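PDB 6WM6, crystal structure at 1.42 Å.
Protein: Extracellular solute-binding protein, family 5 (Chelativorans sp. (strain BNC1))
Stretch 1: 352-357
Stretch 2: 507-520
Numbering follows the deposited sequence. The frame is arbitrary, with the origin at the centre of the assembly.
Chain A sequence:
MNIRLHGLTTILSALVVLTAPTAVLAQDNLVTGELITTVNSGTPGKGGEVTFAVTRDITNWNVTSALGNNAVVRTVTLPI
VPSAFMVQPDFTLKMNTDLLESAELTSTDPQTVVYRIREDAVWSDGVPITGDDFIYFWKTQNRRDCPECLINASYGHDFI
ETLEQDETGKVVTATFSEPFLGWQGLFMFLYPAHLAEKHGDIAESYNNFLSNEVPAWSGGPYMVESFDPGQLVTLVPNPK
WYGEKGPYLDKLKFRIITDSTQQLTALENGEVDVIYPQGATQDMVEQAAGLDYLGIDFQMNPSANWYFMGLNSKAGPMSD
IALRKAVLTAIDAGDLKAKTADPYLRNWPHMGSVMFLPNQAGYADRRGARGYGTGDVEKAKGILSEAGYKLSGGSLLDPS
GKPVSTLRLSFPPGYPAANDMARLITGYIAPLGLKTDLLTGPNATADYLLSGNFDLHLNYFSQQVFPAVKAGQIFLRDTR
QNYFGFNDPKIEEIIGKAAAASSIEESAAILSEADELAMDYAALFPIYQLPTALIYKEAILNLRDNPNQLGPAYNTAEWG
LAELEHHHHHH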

# COMPACT_ATOMS: atom_id res chain seq x y z
N GLY A 352 -15.30 -8.16 -3.74
CA GLY A 352 -15.76 -9.43 -3.21
C GLY A 352 -14.72 -10.52 -3.19
O GLY A 352 -15.05 -11.70 -3.17
N SER A 353 -13.45 -10.13 -3.22
CA SER A 353 -12.30 -11.02 -3.12
C SER A 353 -11.39 -10.49 -2.03
O SER A 353 -11.38 -9.30 -1.74
CB SER A 353 -11.55 -10.97 -4.46
OG SER A 353 -10.27 -11.57 -4.40
N VAL A 354 -10.61 -11.39 -1.42
CA VAL A 354 -9.57 -10.98 -0.46
C VAL A 354 -8.18 -11.10 -1.05
O VAL A 354 -7.19 -10.89 -0.34
CB VAL A 354 -9.69 -11.69 0.90
CG1 VAL A 354 -10.96 -11.28 1.61
CG2 VAL A 354 -9.61 -13.20 0.76
N MET A 355 -8.07 -11.38 -2.34
CA MET A 355 -6.77 -11.51 -2.98
C MET A 355 -6.59 -10.69 -4.24
O MET A 355 -5.43 -10.49 -4.65
CB MET A 355 -6.45 -12.97 -3.28
CG MET A 355 -6.28 -13.73 -1.95
SD MET A 355 -5.75 -15.39 -2.18
CE MET A 355 -5.95 -15.98 -0.50
N PHE A 356 -7.66 -10.19 -4.83
CA PHE A 356 -7.61 -9.44 -6.08
C PHE A 356 -8.51 -8.21 -5.96
O PHE A 356 -9.64 -8.30 -5.50
CB PHE A 356 -8.17 -10.28 -7.24
CG PHE A 356 -7.50 -11.62 -7.40
CD1 PHE A 356 -6.26 -11.74 -8.02
CD2 PHE A 356 -8.14 -12.77 -6.98
CE1 PHE A 356 -5.68 -12.98 -8.20
CE2 PHE A 356 -7.55 -14.02 -7.16
CZ PHE A 356 -6.32 -14.12 -7.77
N LEU A 357 -8.00 -7.07 -6.44
CA LEU A 357 -8.86 -5.91 -6.64
C LEU A 357 -9.79 -6.17 -7.82
O LEU A 357 -9.51 -7.03 -8.67
CB LEU A 357 -8.01 -4.68 -6.94
CG LEU A 357 -7.04 -4.23 -5.84
CD1 LEU A 357 -6.11 -3.14 -6.41
CD2 LEU A 357 -7.76 -3.71 -4.63
N SER A 507 -0.47 -16.87 -12.52
CA SER A 507 -0.48 -16.75 -11.06
C SER A 507 -1.89 -16.58 -10.56
O SER A 507 -2.28 -17.20 -9.57
CB SER A 507 0.38 -15.56 -10.68
OG SER A 507 0.57 -15.50 -9.27
N ALA A 508 -2.67 -15.73 -11.23
CA ALA A 508 -4.03 -15.47 -10.80
C ALA A 508 -4.91 -16.70 -10.93
O ALA A 508 -5.75 -16.97 -10.06
CB ALA A 508 -4.62 -14.33 -11.61
N ALA A 509 -4.75 -17.46 -12.01
CA ALA A 509 -5.51 -18.69 -12.17
C ALA A 509 -5.24 -19.63 -11.01
O ALA A 509 -6.17 -20.23 -10.45
CB ALA A 509 -5.20 -19.34 -13.51
N ILE A 510 -3.97 -19.77 -10.62
CA ILE A 510 -3.61 -20.64 -9.50
C ILE A 510 -4.16 -20.08 -8.19
O ILE A 510 -4.80 -20.79 -7.40
CB ILE A 510 -2.09 -20.79 -9.45
CG1 ILE A 510 -1.53 -21.51 -10.70
CG2 ILE A 510 -1.68 -21.55 -8.18
CD1 ILE A 510 -0.04 -21.28 -10.89
N LEU A 511 -3.91 -18.80 -7.94
CA LEU A 511 -4.25 -18.17 -6.66
C LEU A 511 -5.75 -18.11 -6.43
O LEU A 511 -6.19 -18.07 -5.26
CB LEU A 511 -3.62 -16.78 -6.61
CG LEU A 511 -3.69 -16.04 -5.27
CD1 LEU A 511 -2.82 -16.73 -4.25
CD2 LEU A 511 -3.25 -14.61 -5.46
N SER A 512 -6.55 -18.12 -7.50
CA SER A 512 -8.00 -18.10 -7.34
C SER A 512 -8.49 -19.19 -6.39
O SER A 512 -9.44 -18.97 -5.64
CB SER A 512 -8.69 -18.24 -8.70
OG SER A 512 -8.47 -17.09 -9.49
N GLU A 513 -7.87 -20.38 -6.43
CA GLU A 513 -8.28 -21.46 -5.53
C GLU A 513 -8.07 -21.08 -4.07
O GLU A 513 -8.89 -21.43 -3.20
CB GLU A 513 -7.53 -22.74 -5.88
CG GLU A 513 -8.06 -23.95 -5.12
CD GLU A 513 -7.28 -25.23 -5.36
OE1 GLU A 513 -6.29 -25.23 -6.14
OE2 GLU A 513 -7.66 -26.27 -4.76
N ALA A 514 -6.99 -20.37 -3.77
CA ALA A 514 -6.75 -19.93 -2.40
C ALA A 514 -7.77 -18.87 -1.99
O ALA A 514 -8.20 -18.86 -0.84
CB ALA A 514 -5.34 -19.38 -2.26
N ASP A 515 -8.17 -17.99 -2.90
CA ASP A 515 -9.20 -17.01 -2.60
C ASP A 515 -10.50 -17.71 -2.24
O ASP A 515 -11.19 -17.30 -1.28
CB ASP A 515 -9.37 -16.08 -3.80
CG ASP A 515 -10.03 -14.75 -3.49
OD1 ASP A 515 -10.05 -14.28 -2.32
OD2 ASP A 515 -10.52 -14.12 -4.46
N GLU A 516 -10.87 -18.77 -2.97
CA GLU A 516 -12.08 -19.53 -2.65
C GLU A 516 -11.99 -20.10 -1.24
O GLU A 516 -12.92 -19.98 -0.45
CB GLU A 516 -12.27 -20.65 -3.68
CG GLU A 516 -12.40 -20.20 -5.14
CD GLU A 516 -13.76 -19.70 -5.56
OE1 GLU A 516 -14.72 -19.83 -4.78
OE2 GLU A 516 -13.88 -19.19 -6.71
N LEU A 517 -10.88 -20.76 -0.92
CA LEU A 517 -10.72 -21.38 0.40
C LEU A 517 -10.70 -20.32 1.50
O LEU A 517 -11.24 -20.53 2.59
CB LEU A 517 -9.46 -22.22 0.44
CG LEU A 517 -9.45 -23.45 -0.47
CD1 LEU A 517 -8.07 -24.09 -0.49
CD2 LEU A 517 -10.50 -24.47 -0.04
N ALA A 518 -10.05 -19.19 1.26
CA ALA A 518 -10.02 -18.14 2.27
C ALA A 518 -11.42 -17.60 2.53
O ALA A 518 -11.78 -17.33 3.68
CB ALA A 518 -9.08 -17.03 1.81
N MET A 519 -12.23 -17.44 1.49
CA MET A 519 -13.59 -16.99 1.69
C MET A 519 -14.44 -18.06 2.37
O MET A 519 -15.32 -17.70 3.18
CB MET A 519 -14.18 -16.55 0.37
CG MET A 519 -13.48 -15.31 -0.18
SD MET A 519 -13.32 -13.93 1.01
CE MET A 519 -15.04 -13.71 1.22
N ASP A 520 -14.19 -19.34 2.11
CA ASP A 520 -14.89 -20.39 2.82
C ASP A 520 -14.70 -20.25 4.33
O ASP A 520 -15.60 -20.56 5.12
CB ASP A 520 -14.37 -21.78 2.40
CG ASP A 520 -14.79 -22.19 1.01
OD1 ASP A 520 -15.73 -21.61 0.42
OD2 ASP A 520 -14.14 -23.14 0.50

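A single buried carboxylate, that of Asp515, accepts both hydrogen bonds across this contact, gripping an irregular loop from within a helix. Its two oxygens take separate partners: Asp515 OD2 accepts a hydrogen bond from Ser353 OG at 2.6 Å, and Asp515 OD1 accepts one from the backbone, Val354 N, at 3.1 Å. The serine hydroxyl serves as both donor and acceptor. While donating to the aspartate, Ser353 OG also accepts from Met355 N and from Phe356 N, each at 3.0 Å; the loop folds back on the Ser353 hydroxyl, while Val354 N is the one amide that bonds to the acid. The example illustrates a general principle: a segment without regular secondary structure can leave backbone NH groups free of regular backbone pairing, and a buried acid can be accommodated where such groups, together with a hydroxyl, supply its hydrogen bonds. OD2 is further satisfied elsewhere in the structure.

The backbones come closest near this anchor, with Met355 CA 6.0 Å from Asp515 CA. Around it, apolar side chains close the gap. Met355 points toward the helix in an extended m, t, t conformation; its SD lies 3.8 Å from Leu511 CG, and its CE reaches 3.9 Å from Ala514 CB and 4.0 Å from Ala518 CB, so the methyl group rests against the two alanine methyls. Val354 packs further along the helix, its CG1 3.6 Å from Met519 SD and its CG2 4.0 Å from Ala518 CB. In the other direction, toward the N-terminal part of the helical stretch, the Phe356 ring sets CE1 3.8 Å from Ala508 CB and CZ 3.9 Å from Leu511 CD2. The edge of that ring also meets the carboxylate, with CD2 of Phe356 3.7 Å from OD2 of Asp515, an arrangement that brings the weakly positive ring hydrogens near a charged oxygen. Polar anchor and apolar surround together bury 491 Å², summed over both sides.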